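Local structure of haloacid dehalogenase/epoxide hydrolase family (Corynebacterium glutamicum ATCC 13032, 2PR7) at residues R3-D8 against G129-E134; Q20-N25 against Q118-A123; P51-E56 against S67-V72; P75-F80 against L89-C94. The protein is uncharacterised but belongs to the haloacid dehalogenase-like hydrolases and probably catalyses a hydrolysis that depends on a metal site. One frame throughout, in Å; residues are numbered along the deposited sequence. Where two conformers were deposited one is given.

Contact 1: R3-D8 against G129-E134. With CA (calcium ion), chain C.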
loop_
_atom_site.group_PDB
_atom_site.type_symbol
_atom_site.label_atom_id
_atom_site.label_comp_id
_atom_site.label_asym_id
_atom_site.label_seq_id
_atom_site.Cartn_x
_atom_site.Cartn_y
_atom_site.Cartn_z
ATOM N N ARG A 3 5.093 4.969 -9.833
ATOM C CA ARG A 3 3.908 5.781 -9.908
ATOM C C ARG A 3 2.813 5.302 -8.956
ATOM O O ARG A 3 1.846 6.017 -8.768
ATOM C CB ARG A 3 3.335 5.667 -11.332
ATOM C CG ARG A 3 4.187 6.216 -12.489
ATOM C CD ARG A 3 4.723 7.618 -12.252
ATOM N NE ARG A 3 3.766 8.514 -11.610
ATOM C CZ ARG A 3 4.105 9.510 -10.785
ATOM N NH1 ARG A 3 5.375 9.765 -10.478
ATOM N NH2 ARG A 3 3.163 10.271 -10.255
ATOM N N GLY A 4 2.931 4.099 -8.412
ATOM C CA GLY A 4 1.889 3.515 -7.616
ATOM C C GLY A 4 2.430 2.982 -6.302
ATOM O O GLY A 4 3.470 2.339 -6.281
ATOM N N LEU A 5 1.699 3.236 -5.214
ATOM C CA LEU A 5 2.030 2.740 -3.859
ATOM C C LEU A 5 0.875 1.909 -3.347
ATOM O O LEU A 5 -0.235 2.450 -3.103
ATOM C CB LEU A 5 2.306 3.924 -2.944
ATOM C CG LEU A 5 2.545 3.667 -1.433
ATOM C CD1 LEU A 5 3.698 2.670 -1.191
ATOM C CD2 LEU A 5 2.826 5.010 -0.740
ATOM N N ILE A 6 1.175 0.623 -3.142
ATOM C CA ILE A 6 0.197 -0.388 -2.704
ATOM C C ILE A 6 0.647 -0.767 -1.273
ATOM O O ILE A 6 1.795 -1.145 -1.078
ATOM C CB ILE A 6 0.141 -1.604 -3.608
ATOM C CG1 ILE A 6 -0.130 -1.221 -5.083
ATOM C CG2 ILE A 6 -0.881 -2.637 -3.034
ATOM C CD1 ILE A 6 -0.055 -2.393 -6.066
ATOM N N VAL A 7 -0.201 -0.558 -0.271
ATOM C CA VAL A 7 0.173 -0.823 1.124
ATOM C C VAL A 7 -0.831 -1.708 1.822
ATOM O O VAL A 7 -2.002 -1.682 1.488
ATOM C CB VAL A 7 0.336 0.461 1.937
ATOM C CG1 VAL A 7 1.164 1.530 1.145
ATOM C CG2 VAL A 7 -0.985 1.033 2.336
ATOM N N ASP A 8 -0.335 -2.513 2.756
ATOM C CA ASP A 8 -1.215 -3.326 3.578
ATOM C C ASP A 8 -1.801 -2.441 4.625
ATOM O O ASP A 8 -1.327 -1.328 4.857
ATOM C CB ASP A 8 -0.519 -4.537 4.205
ATOM C CG ASP A 8 -1.523 -5.604 4.655
ATOM O OD1 ASP A 8 -2.784 -5.430 4.512
ATOM O OD2 ASP A 8 -1.088 -6.613 5.106
ATOM N N GLY A 129 12.764 7.223 -1.134
ATOM C CA GLY A 129 13.750 7.133 -2.216
ATOM C C GLY A 129 13.119 6.719 -3.543
ATOM O O GLY A 129 13.439 7.288 -4.582
ATOM N N LEU A 130 12.228 5.747 -3.497
ATOM C CA LEU A 130 11.558 5.216 -4.673
ATOM C C LEU A 130 10.682 6.255 -5.361
ATOM O O LEU A 130 10.620 6.307 -6.579
ATOM C CB LEU A 130 10.747 4.008 -4.282
ATOM C CG LEU A 130 11.543 2.717 -4.121
ATOM C CD1 LEU A 130 10.711 1.678 -3.302
ATOM C CD2 LEU A 130 12.059 2.138 -5.443
ATOM N N PHE A 131 10.037 7.100 -4.569
ATOM C CA PHE A 131 9.107 8.107 -5.098
ATOM C C PHE A 131 9.707 9.484 -5.237
ATOM O O PHE A 131 9.079 10.362 -5.825
ATOM C CB PHE A 131 7.807 8.108 -4.261
ATOM C CG PHE A 131 7.027 6.849 -4.434
ATOM C CD1 PHE A 131 6.397 6.598 -5.644
ATOM C CD2 PHE A 131 6.954 5.892 -3.452
ATOM C CE1 PHE A 131 5.704 5.417 -5.844
ATOM C CE2 PHE A 131 6.254 4.701 -3.663
ATOM C CZ PHE A 131 5.626 4.485 -4.858
ATOM N N GLY A 132 10.937 9.687 -4.744
ATOM C CA GLY A 132 11.614 10.989 -4.844
ATOM C C GLY A 132 10.982 12.079 -4.042
ATOM O O GLY A 132 11.029 13.228 -4.451
ATOM N N LEU A 133 10.455 11.717 -2.889
ATOM C CA LEU A 133 9.807 12.663 -2.003
ATOM C C LEU A 133 10.871 13.487 -1.286
ATOM O O LEU A 133 11.995 13.021 -1.058
ATOM C CB LEU A 133 8.895 11.939 -1.020
ATOM C CG LEU A 133 7.885 10.958 -1.588
ATOM C CD1 LEU A 133 7.069 10.398 -0.439
ATOM C CD2 LEU A 133 6.981 11.587 -2.678
ATOM N N GLU A 134 10.508 14.714 -0.951
ATOM C CA GLU A 134 11.443 15.641 -0.339
ATOM C C GLU A 134 11.129 15.774 1.151
ATOM O O GLU A 134 9.973 15.833 1.551
ATOM C CB GLU A 134 11.395 16.991 -1.057
ATOM C CG GLU A 134 12.238 17.054 -2.342
HETATM CA CA CA C . -0.279 -7.290 7.055
HETATM O O HOH W 1 6.701 10.671 -7.781
HETATM O O HOH W 2 -1.884 -9.038 7.632
HETATM O O HOH W 3 -0.443 -8.698 9.366
HETATM O O HOH W 4 0.787 -8.933 5.611
#
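The central strand of the parallel sheet, 4-7, meets the last turn of helix 120-131 where the ring of Phe-131 leans on Gly-4 and Leu-5. The ring presents its rim to the strand backbone: CZ of Phe-131 lies 3.4 Å from O of Gly-4, which sits in the ring plane, and the backbone N of Arg-3 is also near that plane. From an oblique direction CB of Leu-5 comes to 3.9 Å from CZ of Phe-131, and CD1 of Leu-5 is next to CE2 of the ring. The ring is directed inward because CG of Phe-131 stands beside its backbone N, opposite the carbonyl carbon (chi1 -68°). Val-35 and Val-95 also touch this ring, while Leu-5 reaches on to Leu-27 and Val-97. This is the Rossmann-like core of the haloacid dehalogenase fold, in which the first strand runs in the middle of the sheet and typically ends at the active site. Here it ends at Asp-8, whose OD2 binds the calcium ion at 2.2 Å, with Ala-10 O, Asp-99 OD1 and three waters as the other ligands. The position of Asp-8, far from the Phe-131 packing, is consistent with that of the family's conserved nucleophilic aspartate. At the opposite end of the strand, a water donates to O of Phe-131 (3.1 Å) and accepts a weak bond from NH1 of Arg-3. Gly-132 follows with a positive phi of 67°, where the chain leaves the helix, and its N makes a weak bond to O of Gly-129.

Contact 2: Q20-N25 against Q118-A123. With EDO (1,2-ethanediol), chain D.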
loop_
_atom_site.group_PDB
_atom_site.type_symbol
_atom_site.label_atom_id
_atom_site.label_comp_id
_atom_site.label_asym_id
_atom_site.label_seq_id
_atom_site.Cartn_x
_atom_site.Cartn_y
_atom_site.Cartn_z
ATOM N N GLN A 20 0.943 6.156 12.783
ATOM C CA GLN A 20 -0.167 6.510 11.906
ATOM C C GLN A 20 -0.043 7.948 11.442
ATOM O O GLN A 20 -0.324 8.266 10.287
ATOM C CB GLN A 20 -1.476 6.283 12.591
ATOM C CG GLN A 20 -1.731 4.787 12.891
ATOM C CD GLN A 20 -3.166 4.471 13.214
ATOM O OE1 GLN A 20 -4.105 4.989 12.593
ATOM N NE2 GLN A 20 -3.352 3.548 14.159
ATOM N N ARG A 21 0.376 8.851 12.332
ATOM C CA ARG A 21 0.635 10.262 11.920
ATOM C C ARG A 21 1.702 10.302 10.833
ATOM O O ARG A 21 1.598 11.070 9.853
ATOM C CB ARG A 21 1.016 11.158 13.107
ATOM C CG ARG A 21 -0.121 11.516 14.077
ATOM C CD ARG A 21 0.288 12.565 15.119
ATOM N NE ARG A 21 1.408 12.129 15.985
ATOM C CZ ARG A 21 1.261 11.537 17.167
ATOM N NH1 ARG A 21 0.060 11.223 17.638
ATOM N NH2 ARG A 21 2.322 11.205 17.890
ATOM N N ARG A 22 2.787 9.564 11.028
ATOM C CA ARG A 22 3.869 9.481 10.044
ATOM C C ARG A 22 3.393 8.938 8.683
ATOM O O ARG A 22 3.677 9.493 7.640
ATOM C CB ARG A 22 5.114 8.739 10.591
ATOM C CG ARG A 22 5.790 9.434 11.712
ATOM C CD ARG A 22 6.956 8.605 12.188
ATOM N NE ARG A 22 8.105 8.665 11.277
ATOM C CZ ARG A 22 9.250 8.033 11.518
ATOM N NH1 ARG A 22 9.349 7.303 12.616
ATOM N NH2 ARG A 22 10.274 8.105 10.667
ATOM N N TRP A 23 2.541 7.949 8.713
ATOM C CA TRP A 23 1.992 7.382 7.487
ATOM C C TRP A 23 1.069 8.369 6.808
ATOM O O TRP A 23 1.110 8.490 5.601
ATOM C CB TRP A 23 1.201 6.146 7.843
ATOM C CG TRP A 23 1.997 4.902 7.600
ATOM C CD1 TRP A 23 2.454 4.025 8.525
ATOM C CD2 TRP A 23 2.486 4.437 6.313
ATOM N NE1 TRP A 23 3.160 3.010 7.893
ATOM C CE2 TRP A 23 3.183 3.231 6.542
ATOM C CE3 TRP A 23 2.334 4.902 5.003
ATOM C CZ2 TRP A 23 3.757 2.469 5.502
ATOM C CZ3 TRP A 23 2.892 4.155 3.966
ATOM C CH2 TRP A 23 3.638 2.953 4.221
ATOM N N ARG A 24 0.283 9.119 7.578
ATOM C CA ARG A 24 -0.634 10.077 6.981
ATOM C C ARG A 24 0.112 11.181 6.264
ATOM O O ARG A 24 -0.234 11.589 5.171
ATOM C CB ARG A 24 -1.596 10.638 8.011
ATOM C CG ARG A 24 -2.697 9.644 8.329
ATOM C CD ARG A 24 -3.659 10.180 9.316
ATOM N NE ARG A 24 -4.682 9.170 9.619
ATOM C CZ ARG A 24 -5.970 9.262 9.286
ATOM N NH1 ARG A 24 -6.452 10.345 8.671
ATOM N NH2 ARG A 24 -6.787 8.269 9.611
ATOM N N ASN A 25 1.225 11.612 6.836
ATOM C CA ASN A 25 2.035 12.621 6.227
ATOM C C ASN A 25 2.731 12.061 4.968
ATOM O O ASN A 25 2.816 12.759 3.952
ATOM C CB ASN A 25 3.052 13.159 7.268
ATOM C CG ASN A 25 3.900 14.236 6.727
ATOM O OD1 ASN A 25 3.395 15.288 6.325
ATOM N ND2 ASN A 25 5.213 14.006 6.695
ATOM N N GLN A 118 9.040 -3.913 8.382
ATOM C CA GLN A 118 9.219 -4.413 9.744
ATOM C C GLN A 118 9.238 -3.252 10.743
ATOM O O GLN A 118 8.755 -3.385 11.855
ATOM C CB GLN A 118 10.483 -5.276 9.793
ATOM C CG GLN A 118 10.780 -5.915 11.131
ATOM C CD GLN A 118 11.895 -6.985 11.009
ATOM O OE1 GLN A 118 13.018 -6.636 10.689
ATOM N NE2 GLN A 118 11.590 -8.270 11.338
ATOM N N GLN A 119 9.821 -2.128 10.371
ATOM C CA GLN A 119 9.777 -0.934 11.236
ATOM C C GLN A 119 9.686 0.257 10.342
ATOM O O GLN A 119 10.305 0.270 9.269
ATOM C CB GLN A 119 10.971 -0.827 12.173
ATOM C CG GLN A 119 12.339 -0.768 11.542
ATOM C CD GLN A 119 13.305 0.186 12.301
ATOM O OE1 GLN A 119 14.220 0.777 11.707
ATOM N NE2 GLN A 119 13.103 0.320 13.612
ATOM N N PHE A 120 8.898 1.249 10.759
ATOM C CA PHE A 120 8.643 2.397 9.917
ATOM C C PHE A 120 9.951 3.054 9.494
ATOM O O PHE A 120 10.127 3.405 8.318
ATOM C CB PHE A 120 7.717 3.439 10.597
ATOM C CG PHE A 120 7.278 4.539 9.674
ATOM C CD1 PHE A 120 8.063 5.689 9.494
ATOM C CD2 PHE A 120 6.097 4.453 8.968
ATOM C CE1 PHE A 120 7.682 6.705 8.570
ATOM C CE2 PHE A 120 5.697 5.455 8.114
ATOM C CZ PHE A 120 6.488 6.594 7.897
ATOM N N ASP A 121 10.875 3.236 10.426
ATOM C CA ASP A 121 12.108 3.967 10.142
ATOM C C ASP A 121 12.917 3.355 9.016
ATOM O O ASP A 121 13.580 4.080 8.297
ATOM C CB ASP A 121 13.035 4.062 11.379
ATOM C CG ASP A 121 12.527 4.996 12.462
ATOM O OD1 ASP A 121 11.864 5.977 12.153
ATOM O OD2 ASP A 121 12.853 4.772 13.642
ATOM N N ARG A 122 12.910 2.035 8.898
ATOM C CA ARG A 122 13.641 1.380 7.824
ATOM C C ARG A 122 12.875 1.526 6.520
ATOM O O ARG A 122 13.411 1.946 5.516
ATOM C CB ARG A 122 13.851 -0.102 8.132
ATOM C CG ARG A 122 14.797 -0.755 7.196
ATOM C CD ARG A 122 15.176 -2.153 7.614
ATOM N NE ARG A 122 16.137 -2.670 6.648
ATOM C CZ ARG A 122 15.802 -3.114 5.449
ATOM N NH1 ARG A 122 14.528 -3.160 5.069
ATOM N NH2 ARG A 122 16.738 -3.534 4.620
ATOM N N ALA A 123 11.602 1.201 6.543
ATOM C CA ALA A 123 10.795 1.222 5.340
ATOM C C ALA A 123 10.641 2.620 4.722
ATOM O O ALA A 123 10.578 2.762 3.508
ATOM C CB ALA A 123 9.405 0.561 5.601
HETATM C C1 EDO D . -4.176 5.544 8.891
HETATM O O1 EDO D . -4.302 6.257 10.124
HETATM C C2 EDO D . -2.755 5.788 8.450
HETATM O O2 EDO D . -1.917 4.905 9.210
#
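Phe-120 projects from the first turn of helix 120-131 between Arg-22 and Trp-23 of helix 17-32, joining two helices that flank the Rossmann-like sheet of the haloacid dehalogenase fold. With CG turned away from its backbone N (chi1 -172°), the phenyl group reaches across to both partners. Its CD2-CE2 edge is directed at the face of Trp-23 in a T-shaped pair, the planes at 86° and the five-membered ring 4.8 Å from the phenyl centroid. The indole NE1 bonds to Tyr-117 OH, which helps fix the rotation of Trp-23. Over one face of the Phe-120 ring lies CB of Arg-22, a CH-pi contact 4.0 Å from the centroid. The arginine bends at chi3, and CD1 of Phe-120 comes to sit 3.3 Å from CZ, above the centre of the guanidinium, although the two planes are 55° apart and therefore not stacked. Beyond the ring the guanidinium turns its end to Asp-121, and its NE forms a salt bridge with the C-terminal carboxylate of Phe-137. Both terminal nitrogens of Arg-22 converge on a single oxygen, OD1 of Asp-121, at 2.9 Å from NH1 and 3.0 Å from NH2.

Contact 3: P51-E56 against S67-V72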
loop_
_atom_site.group_PDB
_atom_site.type_symbol
_atom_site.label_atom_id
_atom_site.label_comp_id
_atom_site.label_asym_id
_atom_site.label_seq_id
_atom_site.Cartn_x
_atom_site.Cartn_y
_atom_site.Cartn_z
ATOM N N PRO A 51 -13.410 0.606 9.147
ATOM C CA PRO A 51 -12.256 1.467 9.449
ATOM C C PRO A 51 -11.283 1.581 8.299
ATOM O O PRO A 51 -10.691 2.646 8.096
ATOM C CB PRO A 51 -11.598 0.767 10.649
ATOM C CG PRO A 51 -12.715 0.055 11.310
ATOM C CD PRO A 51 -13.528 -0.474 10.141
ATOM N N ILE A 52 -11.097 0.495 7.545
ATOM C CA ILE A 52 -10.155 0.510 6.445
ATOM C C ILE A 52 -10.748 1.292 5.294
ATOM O O ILE A 52 -10.122 2.182 4.706
ATOM C CB ILE A 52 -9.779 -0.899 5.980
ATOM C CG1 ILE A 52 -9.412 -1.821 7.163
ATOM C CG2 ILE A 52 -8.675 -0.817 4.869
ATOM C CD1 ILE A 52 -9.006 -3.199 6.785
ATOM N N ARG A 53 -11.986 0.963 4.958
ATOM C CA ARG A 53 -12.666 1.634 3.853
ATOM C C ARG A 53 -12.789 3.148 4.031
ATOM O O ARG A 53 -12.780 3.881 3.044
ATOM C CB ARG A 53 -14.055 1.019 3.682
ATOM C CG ARG A 53 -14.725 1.321 2.366
ATOM C CD ARG A 53 -16.023 0.529 2.254
ATOM N NE ARG A 53 -15.833 -0.935 2.204
ATOM C CZ ARG A 53 -16.086 -1.802 3.197
ATOM N NH1 ARG A 53 -16.576 -1.433 4.399
ATOM N NH2 ARG A 53 -15.863 -3.076 2.963
ATOM N N GLU A 54 -12.914 3.605 5.275
ATOM C CA GLU A 54 -12.959 5.026 5.603
ATOM C C GLU A 54 -11.765 5.796 5.061
ATOM O O GLU A 54 -11.871 6.974 4.737
ATOM C CB GLU A 54 -13.018 5.213 7.120
ATOM N N LEU A 55 -10.622 5.139 4.963
ATOM C CA LEU A 55 -9.436 5.764 4.392
ATOM C C LEU A 55 -9.607 6.102 2.913
ATOM O O LEU A 55 -9.024 7.060 2.423
ATOM C CB LEU A 55 -8.210 4.862 4.634
ATOM C CG LEU A 55 -7.898 4.613 6.096
ATOM C CD1 LEU A 55 -6.736 3.644 6.286
ATOM C CD2 LEU A 55 -7.605 5.929 6.763
ATOM N N GLU A 56 -10.389 5.329 2.186
ATOM C CA GLU A 56 -10.717 5.678 0.812
ATOM C C GLU A 56 -11.774 6.785 0.805
ATOM O O GLU A 56 -11.628 7.792 0.125
ATOM C CB GLU A 56 -11.226 4.477 0.015
ATOM C CG GLU A 56 -11.690 4.887 -1.378
ATOM C CD GLU A 56 -12.238 3.784 -2.253
ATOM O OE1 GLU A 56 -11.900 2.583 -2.114
ATOM O OE2 GLU A 56 -13.013 4.161 -3.156
ATOM N N SER A 67 -9.370 -8.606 0.198
ATOM C CA SER A 67 -9.429 -9.944 -0.389
ATOM C C SER A 67 -10.824 -10.610 -0.285
ATOM O O SER A 67 -11.245 -11.263 -1.221
ATOM C CB SER A 67 -8.391 -10.828 0.274
ATOM O OG SER A 67 -8.648 -10.978 1.658
ATOM N N GLY A 68 -11.521 -10.452 0.837
ATOM C CA GLY A 68 -12.821 -11.095 1.016
ATOM C C GLY A 68 -13.873 -10.602 0.034
ATOM O O GLY A 68 -14.920 -11.229 -0.117
ATOM N N GLU A 69 -13.637 -9.435 -0.550
ATOM C CA GLU A 69 -14.511 -8.820 -1.541
ATOM C C GLU A 69 -14.007 -9.095 -2.957
ATOM O O GLU A 69 -14.792 -9.184 -3.878
ATOM C CB GLU A 69 -14.624 -7.309 -1.269
ATOM C CG GLU A 69 -15.217 -6.977 0.090
ATOM C CD GLU A 69 -15.185 -5.507 0.449
ATOM O OE1 GLU A 69 -14.788 -4.649 -0.397
ATOM O OE2 GLU A 69 -15.575 -5.197 1.602
ATOM N N LEU A 70 -12.692 -9.226 -3.116
ATOM C CA LEU A 70 -12.089 -9.487 -4.412
ATOM C C LEU A 70 -12.235 -10.918 -4.858
ATOM O O LEU A 70 -12.319 -11.190 -6.037
ATOM C CB LEU A 70 -10.611 -9.193 -4.389
ATOM C CG LEU A 70 -10.119 -7.765 -4.276
ATOM C CD1 LEU A 70 -8.578 -7.789 -4.175
ATOM C CD2 LEU A 70 -10.588 -6.947 -5.496
ATOM N N GLY A 71 -12.238 -11.843 -3.935
ATOM C CA GLY A 71 -12.151 -13.248 -4.316
ATOM C C GLY A 71 -10.744 -13.761 -4.588
ATOM O O GLY A 71 -10.585 -14.920 -4.964
ATOM N N VAL A 72 -9.727 -12.922 -4.388
ATOM C CA VAL A 72 -8.310 -13.334 -4.525
ATOM C C VAL A 72 -7.553 -12.703 -3.381
ATOM O O VAL A 72 -8.014 -11.709 -2.818
ATOM C CB VAL A 72 -7.697 -12.886 -5.875
ATOM C CG1 VAL A 72 -8.343 -13.642 -7.017
ATOM C CG2 VAL A 72 -7.821 -11.370 -6.078
HETATM O O HOH W 5 -14.679 -2.143 -0.102
#
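Arg-53 and Glu-69 form a salt bridge that is the sole direct link between helix 50-57 and the short helix 67-70 in this contact. The tight part is a single pair, NH2 of Arg-53 and OE2 of Glu-69, 2.5 Å apart. That spacing is unusually short and the N-H...O angle is only 119°, so the bond is weak in geometry and its exact length doubtful. The guanidinium and carboxylate are nearly coplanar, and the acid lies at the guanidinium edge. Arg-53 gets there by an extended start, CG pointing away from the backbone N (chi1 -164°), followed by a bend at chi3, while Glu-69 reaches back with a straight chain beyond CG. Gly-46 reinforces the pairing: its N donates to OE2 of Glu-69 and its O accepts from NH1 of Arg-53.

The remainder is loose. A water takes the place of a second direct bond, accepting from NE of Arg-53 at 2.8 Å and donating to OE1 of Glu-69. No apolar side chains meet across the two segments, whose nearest CA atoms, those of Arg-53 and Glu-69, are 11.9 Å apart, and only 66 Å² is buried at this surface. Each helix packs instead on its own face of the sheet, Ile-52 on Val-64 and Leu-66, Leu-70 on Leu-40 and Leu-65 of the other face. Helix 50-57 is the connection of a beta-alpha-beta crossover from strand 36-41 to the neighbouring parallel strand 63-66, and helix 67-70 starts directly beyond that edge strand, an arrangement belonging to the Rossmann-like haloacid dehalogenase fold.

Contact 4: P75-F80 against L89-C94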
loop_
_atom_site.group_PDB
_atom_site.type_symbol
_atom_site.label_atom_id
_atom_site.label_comp_id
_atom_site.label_asym_id
_atom_site.label_seq_id
_atom_site.Cartn_x
_atom_site.Cartn_y
_atom_site.Cartn_z
ATOM N N PRO A 75 -0.494 -13.755 -1.591
ATOM C CA PRO A 75 0.422 -13.251 -2.627
ATOM C C PRO A 75 0.074 -13.522 -4.097
ATOM O O PRO A 75 0.916 -13.316 -4.966
ATOM C CB PRO A 75 1.757 -13.907 -2.232
ATOM C CG PRO A 75 1.314 -15.241 -1.732
ATOM C CD PRO A 75 0.039 -14.979 -0.971
ATOM N N GLU A 76 -1.164 -13.905 -4.384
ATOM C CA GLU A 76 -1.562 -14.237 -5.763
ATOM C C GLU A 76 -1.364 -13.055 -6.674
ATOM O O GLU A 76 -1.718 -11.917 -6.302
ATOM C CB GLU A 76 -3.033 -14.636 -5.848
ATOM C CG GLU A 76 -3.414 -15.829 -4.992
ATOM C CD GLU A 76 -4.847 -16.237 -5.210
ATOM O OE1 GLU A 76 -5.061 -17.176 -6.002
ATOM O OE2 GLU A 76 -5.757 -15.619 -4.623
ATOM N N GLU A 77 -0.796 -13.308 -7.853
ATOM C CA GLU A 77 -0.557 -12.246 -8.826
ATOM C C GLU A 77 -1.847 -11.450 -9.098
ATOM O O GLU A 77 -1.812 -10.238 -9.240
ATOM C CB GLU A 77 0.013 -12.822 -10.120
ATOM C CG GLU A 77 0.180 -11.787 -11.195
ATOM C CD GLU A 77 0.952 -12.312 -12.402
ATOM O OE1 GLU A 77 1.757 -13.250 -12.228
ATOM O OE2 GLU A 77 0.764 -11.749 -13.507
ATOM N N ALA A 78 -2.978 -12.150 -9.197
ATOM C CA ALA A 78 -4.293 -11.508 -9.407
ATOM C C ALA A 78 -4.662 -10.407 -8.401
ATOM O O ALA A 78 -5.315 -9.413 -8.757
ATOM C CB ALA A 78 -5.398 -12.570 -9.495
ATOM N N ALA A 79 -4.220 -10.569 -7.155
ATOM C CA ALA A 79 -4.475 -9.592 -6.112
ATOM C C ALA A 79 -3.663 -8.348 -6.444
ATOM O O ALA A 79 -4.172 -7.217 -6.405
ATOM C CB ALA A 79 -4.090 -10.158 -4.765
ATOM N N PHE A 80 -2.378 -8.522 -6.747
ATOM C CA PHE A 80 -1.551 -7.354 -7.126
ATOM C C PHE A 80 -2.035 -6.658 -8.387
ATOM O O PHE A 80 -2.053 -5.417 -8.452
ATOM C CB PHE A 80 -0.074 -7.747 -7.239
ATOM C CG PHE A 80 0.476 -8.355 -5.980
ATOM C CD1 PHE A 80 0.375 -7.681 -4.787
ATOM C CD2 PHE A 80 1.050 -9.605 -5.972
ATOM C CE1 PHE A 80 0.858 -8.214 -3.626
ATOM C CE2 PHE A 80 1.521 -10.153 -4.799
ATOM C CZ PHE A 80 1.402 -9.453 -3.627
ATOM N N LEU A 89 -2.477 1.542 -13.473
ATOM C CA LEU A 89 -1.045 1.410 -13.735
ATOM C C LEU A 89 -0.723 -0.034 -14.046
ATOM O O LEU A 89 -1.443 -0.919 -13.587
ATOM C CB LEU A 89 -0.245 1.804 -12.489
ATOM C CG LEU A 89 -0.150 3.291 -12.153
ATOM C CD1 LEU A 89 0.536 3.468 -10.772
ATOM C CD2 LEU A 89 0.639 4.051 -13.265
ATOM N N PRO A 90 0.381 -0.286 -14.780
ATOM C CA PRO A 90 0.948 -1.643 -14.846
ATOM C C PRO A 90 1.577 -1.997 -13.518
ATOM O O PRO A 90 2.026 -1.115 -12.811
ATOM C CB PRO A 90 2.036 -1.552 -15.920
ATOM C CG PRO A 90 2.250 -0.135 -16.178
ATOM C CD PRO A 90 1.152 0.683 -15.576
HETATM N N MSE A 91 1.565 -3.279 -13.179
HETATM C CA MSE A 91 2.139 -3.744 -11.917
HETATM C C MSE A 91 3.610 -3.317 -11.787
HETATM O O MSE A 91 4.058 -2.969 -10.697
HETATM C CB MSE A 91 2.014 -5.267 -11.805
HETATM C CG MSE A 91 0.627 -5.831 -11.426
HETATM SE SE MSE A 91 0.632 -7.741 -11.239
HETATM C CE MSE A 91 1.276 -8.236 -12.903
ATOM N N ARG A 92 4.346 -3.291 -12.905
ATOM C CA ARG A 92 5.763 -2.934 -12.875
ATOM C C ARG A 92 5.993 -1.501 -12.384
ATOM O O ARG A 92 7.078 -1.211 -11.893
ATOM C CB ARG A 92 6.484 -3.191 -14.235
ATOM C CG ARG A 92 6.080 -2.227 -15.319
ATOM C CD ARG A 92 6.433 -2.685 -16.759
ATOM N NE ARG A 92 5.294 -2.418 -17.659
ATOM C CZ ARG A 92 5.172 -2.843 -18.915
ATOM N NH1 ARG A 92 6.132 -3.566 -19.502
ATOM N NH2 ARG A 92 4.072 -2.527 -19.595
ATOM N N ASP A 93 4.978 -0.634 -12.427
ATOM C CA ASP A 93 5.115 0.741 -11.976
ATOM C C ASP A 93 4.727 0.923 -10.513
ATOM O O ASP A 93 4.657 2.034 -9.990
ATOM C CB ASP A 93 4.301 1.691 -12.885
ATOM C CG ASP A 93 4.902 1.806 -14.255
ATOM O OD1 ASP A 93 6.124 1.538 -14.385
ATOM O OD2 ASP A 93 4.160 2.124 -15.206
ATOM N N CYS A 94 4.457 -0.178 -9.838
ATOM C CA CYS A 94 3.982 -0.116 -8.450
ATOM C C CYS A 94 4.986 -0.685 -7.487
ATOM O O CYS A 94 5.684 -1.684 -7.807
ATOM C CB CYS A 94 2.669 -0.855 -8.278
ATOM S SG CYS A 94 1.281 -0.260 -9.281
#
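A small, mostly apolar packing contact sets Met-91, here selenomethionine, against Glu-77 and Phe-80 in the first turn of helix 77-86. Met-91 belongs to the 3-10 turn of the loop that leads from this helix into strand 94-98, so the contact folds the loop back beside the start of the same helix. The side chain begins with CG beside the backbone N (chi1 -77°) and bends at its last torsion, which carries the terminal methyl over to Glu-77. CE of Met-91 comes within 3.6 Å of OE2 of Glu-77, the two side chains crossing at about a right angle. The selenium is close to helix backbone as well, 4.0 Å from O of Glu-77, and SE of Met-91 is 4.1 Å from CB of Phe-80. The Phe-80 ring itself leads away toward Ala-107 of helix 101-110, leaving its CB and carbonyl to meet Met-91. Gln-81, Ala-84 and Leu-112 also touch the Met-91 side chain. In the turn, N of Cys-94 bonds to O of Met-91 at 2.9 Å. Without a hydrogen bond or ion pair across the segments, the contact rests largely on dispersion, perhaps with a slight electrostatic attraction between the methyl group and the carboxylate.

The four contacts are spread round one five-stranded parallel sheet. Contact 1 lies on its middle strand, 4-7, and shares helix 120-131 with contact 2; their centres are 12 Å apart, and Val-7 packs on Trp-23. Contacts 3 and 4 follow in series along the chain, within the span that contacts 1 and 2 enclose. They meet where Val-72 packs on Ala-78 and Ala-79. Contact 4 also joins contact 1, since Asp-93 O probably accepts from the backbone N atoms of Arg-3 and Gly-4. Contacts 2 and 4, about 22 Å between centres, fall on opposite sides of the chain's centre. The C-terminal helix thus returns to the N-terminal strand and helix, closing the single-domain fold.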